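Long-range contact in spectinomycin phosphotransferase (PDB 3I1A), which phosphorylates spectinomycin, conferring antibiotic resistance, probably with a nucleotide as phosphate donor and magnesium as cofactor: residues R142-S147 and M235-E240. Residues are numbered along the deposited sequence; the frame is centred on the assembly and turned at random.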
ATOM      1  N   ARG A 142     -10.139   8.472   5.384  1.00 17.11           N
ATOM      2  CA  ARG A 142      -9.841   9.576   4.508  1.00 17.88           C
ATOM      3  C   ARG A 142     -10.713   9.369   3.265  1.00 17.98           C
ATOM      4  O   ARG A 142     -11.016   8.224   2.875  1.00 16.47           O
ATOM      5  CB  ARG A 142      -8.358   9.583   4.149  1.00 18.57           C
ATOM      6  CG  ARG A 142      -7.865   8.339   3.468  1.00 20.66           C
ATOM      7  CD  ARG A 142      -6.374   8.227   3.651  1.00 23.32           C
ATOM      8  NE  ARG A 142      -5.849   7.090   2.903  1.00 23.44           N
ATOM      9  CZ  ARG A 142      -5.461   7.158   1.639  1.00 23.13           C
ATOM     10  NH1 ARG A 142      -5.536   8.313   0.985  1.00 23.21           N
ATOM     11  NH2 ARG A 142      -4.978   6.082   1.033  1.00 22.93           N
ATOM     12  N   LYS A 143     -11.143  10.480   2.677  1.00 16.20           N
ATOM     13  CA  LYS A 143     -11.989  10.449   1.495  1.00 18.57           C
ATOM     14  C   LYS A 143     -11.223  10.899   0.256  1.00 17.32           C
ATOM     15  O   LYS A 143     -10.359  11.775   0.334  1.00 17.46           O
ATOM     16  CB  LYS A 143     -13.194  11.383   1.700  1.00 19.48           C
ATOM     17  CG  LYS A 143     -14.528  10.720   2.078  1.00 20.68           C
ATOM     18  CD  LYS A 143     -14.528  10.075   3.441  1.00 20.95           C
ATOM     19  CE  LYS A 143     -14.478  11.103   4.559  1.00 21.83           C
ATOM     20  NZ  LYS A 143     -14.595  10.413   5.865  1.00 20.53           N
ATOM     21  N   GLU A 144     -11.533  10.296  -0.889  1.00 16.83           N
ATOM     22  CA  GLU A 144     -10.896  10.728  -2.128  1.00 15.35           C
ATOM     23  C   GLU A 144     -11.407  12.144  -2.402  1.00 17.13           C
ATOM     24  O   GLU A 144     -12.625  12.375  -2.431  1.00 15.87           O
ATOM     25  CB  GLU A 144     -11.312   9.836  -3.300  1.00 14.92           C
ATOM     26  CG  GLU A 144     -10.752  10.246  -4.660  1.00 16.15           C
ATOM     27  CD  GLU A 144      -9.234  10.285  -4.644  1.00 18.20           C
ATOM     28  OE1 GLU A 144      -8.650   9.185  -4.572  1.00 15.09           O
ATOM     29  OE2 GLU A 144      -8.647  11.400  -4.674  1.00 15.55           O
ATOM     30  N   ILE A 145     -10.488  13.089  -2.576  1.00 16.71           N
ATOM     31  CA  ILE A 145     -10.887  14.469  -2.908  1.00 19.88           C
ATOM     32  C   ILE A 145     -10.217  15.000  -4.182  1.00 21.07           C
ATOM     33  O   ILE A 145     -10.311  16.197  -4.487  1.00 19.26           O
ATOM     34  CB  ILE A 145     -10.629  15.457  -1.740  1.00 19.59           C
ATOM     35  CG1 ILE A 145      -9.151  15.510  -1.378  1.00 20.88           C
ATOM     36  CG2 ILE A 145     -11.460  15.038  -0.532  1.00 20.74           C
ATOM     37  CD1 ILE A 145      -8.856  16.573  -0.307  1.00 23.36           C
ATOM     38  N   TYR A 146      -9.563  14.105  -4.924  1.00 18.62           N
ATOM     39  CA  TYR A 146      -8.887  14.439  -6.171  1.00 19.47           C
ATOM     40  C   TYR A 146      -7.909  15.591  -6.008  1.00 21.30           C
ATOM     41  O   TYR A 146      -7.823  16.482  -6.852  1.00 20.86           O
ATOM     42  CB  TYR A 146      -9.939  14.744  -7.239  1.00 18.41           C
ATOM     43  CG  TYR A 146     -10.810  13.533  -7.517  1.00 17.23           C
ATOM     44  CD1 TYR A 146     -10.333  12.486  -8.291  1.00 16.24           C
ATOM     45  CD2 TYR A 146     -12.075  13.395  -6.937  1.00 18.54           C
ATOM     46  CE1 TYR A 146     -11.076  11.326  -8.479  1.00 20.53           C
ATOM     47  CE2 TYR A 146     -12.837  12.221  -7.130  1.00 16.64           C
ATOM     48  CZ  TYR A 146     -12.315  11.196  -7.905  1.00 17.92           C
ATOM     49  OH  TYR A 146     -13.029  10.032  -8.122  1.00 21.64           O
ATOM     50  N   SER A 147      -7.168  15.551  -4.907  1.00 21.02           N
ATOM     51  CA  SER A 147      -6.207  16.591  -4.593  1.00 23.44           C
ATOM     52  C   SER A 147      -5.205  16.832  -5.711  1.00 22.41           C
ATOM     53  O   SER A 147      -4.695  15.898  -6.320  1.00 22.72           O
ATOM     54  CB  SER A 147      -5.454  16.229  -3.311  1.00 23.90           C
ATOM     55  OG  SER A 147      -4.386  17.131  -3.101  1.00 26.52           O
ATOM     56  N   MET A 235      -9.181   3.732   2.607  1.00 14.53           N
ATOM     57  CA  MET A 235      -9.902   4.983   2.329  1.00 14.18           C
ATOM     58  C   MET A 235     -11.268   4.716   1.694  1.00 15.37           C
ATOM     59  O   MET A 235     -11.592   3.570   1.377  1.00 16.06           O
ATOM     60  CB  MET A 235      -9.089   5.846   1.354  1.00 15.56           C
ATOM     61  CG  MET A 235      -9.079   5.324  -0.089  1.00 14.52           C
ATOM     62  SD  MET A 235      -8.046   6.262  -1.256  1.00 15.43           S
ATOM     63  CE  MET A 235      -8.794   7.903  -1.146  1.00 15.56           C
ATOM     64  N   LEU A 236     -12.073   5.768   1.553  1.00 11.62           N
ATOM     65  CA  LEU A 236     -13.356   5.645   0.875  1.00 12.84           C
ATOM     66  C   LEU A 236     -13.119   6.336  -0.454  1.00 13.17           C
ATOM     67  O   LEU A 236     -12.699   7.489  -0.498  1.00 14.67           O
ATOM     68  CB  LEU A 236     -14.484   6.345   1.648  1.00 14.12           C
ATOM     69  CG  LEU A 236     -14.864   5.637   2.938  1.00 15.18           C
ATOM     70  CD1 LEU A 236     -15.821   6.454   3.763  1.00 17.05           C
ATOM     71  CD2 LEU A 236     -15.494   4.315   2.572  1.00 14.97           C
ATOM     72  N   ALA A 237     -13.364   5.619  -1.553  1.00 13.51           N
ATOM     73  CA  ALA A 237     -13.124   6.195  -2.853  1.00 13.79           C
ATOM     74  C   ALA A 237     -13.831   5.293  -3.865  1.00 12.90           C
ATOM     75  O   ALA A 237     -14.379   4.255  -3.491  1.00 14.45           O
ATOM     76  CB  ALA A 237     -11.603   6.185  -3.106  1.00 14.75           C
ATOM     77  N   PRO A 238     -13.880   5.711  -5.134  1.00 11.16           N
ATOM     78  CA  PRO A 238     -14.510   4.901  -6.183  1.00 11.38           C
ATOM     79  C   PRO A 238     -13.725   3.589  -6.231  1.00 13.35           C
ATOM     80  O   PRO A 238     -12.512   3.587  -6.006  1.00 12.84           O
ATOM     81  CB  PRO A 238     -14.259   5.719  -7.447  1.00 11.16           C
ATOM     82  CG  PRO A 238     -14.284   7.132  -6.930  1.00 12.24           C
ATOM     83  CD  PRO A 238     -13.438   7.010  -5.666  1.00 11.23           C
ATOM     84  N   LYS A 239     -14.409   2.492  -6.544  1.00 11.66           N
ATOM     85  CA  LYS A 239     -13.782   1.178  -6.595  1.00 12.93           C
ATOM     86  C   LYS A 239     -12.560   1.143  -7.498  1.00 12.47           C
ATOM     87  O   LYS A 239     -11.669   0.311  -7.294  1.00 13.08           O
ATOM     88  CB  LYS A 239     -14.795   0.123  -7.074  1.00 14.89           C
ATOM     89  CG  LYS A 239     -15.332   0.326  -8.507  1.00 15.57           C
ATOM     90  CD  LYS A 239     -16.299  -0.820  -8.873  1.00 16.08           C
ATOM     91  CE  LYS A 239     -16.729  -0.768 -10.352  1.00 15.80           C
ATOM     92  NZ  LYS A 239     -17.458   0.478 -10.739  1.00 15.38           N
ATOM     93  N   GLU A 240     -12.526   2.029  -8.496  1.00 12.60           N
ATOM     94  CA  GLU A 240     -11.414   2.073  -9.427  1.00 14.09           C
ATOM     95  C   GLU A 240     -10.072   2.399  -8.749  1.00 12.89           C
ATOM     96  O   GLU A 240      -9.008   2.125  -9.309  1.00 13.34           O
ATOM     97  CB  GLU A 240     -11.740   3.052 -10.572  1.00 13.14           C
ATOM     98  CG  GLU A 240     -12.853   2.549 -11.538  1.00 13.63           C
ATOM     99  CD  GLU A 240     -14.272   2.599 -10.972  1.00 14.76           C
ATOM    100  OE1 GLU A 240     -14.527   3.280  -9.950  1.00 13.93           O
ATOM    101  OE2 GLU A 240     -15.155   1.956 -11.574  1.00 13.65           O
TER
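Met-235 packs its whole side chain against Arg-142 and Glu-144. Its CB sits 3.4 Å from Arg-142 O and also touches Arg-142 CG; the same carbon lies over one face of the guanidinium, offset toward the rim. Next, SD comes 3.8 Å from Arg-142 NH2. A bend at chi3 (-59°) then sets CE against the backbone of the partner, 3.6 Å from Glu-144 N, and close to Glu-144 OE1 as well. Lys-143 and Leu-236 pair in parallel, and the evidence is the two backbone bonds flanking Lys-143: Leu-236 N donates to Arg-142 O (3.0 Å, N-H...O 169°), and Glu-144 N donates to Leu-236 O (3.1 Å, 150°). On the face opposite Met-235, Lys-143 and Leu-236 run side by side, CD to CD1 at 3.9 Å. Past strand 142-143, Glu-144 CB packs on Ala-237 CB, while Tyr-146 OH reaches Pro-238 CG tip to tip at 3.4 Å. Residues 235-237 form the middle strand of a mixed sheet, with 207-209 antiparallel on their other side. Glu-144 OE2 accepts from Tyr-146 N. Backbone bonds thus set the register, while Glu-233 O holds Arg-142 NH2 and Tyr-280 OH holds Glu-144 OE1, tying outer strand 142-143 to the central strand and to helix 274-297, with the Arg-142 side chain about 9 Å from that of the magnesium-site residue Asp-230.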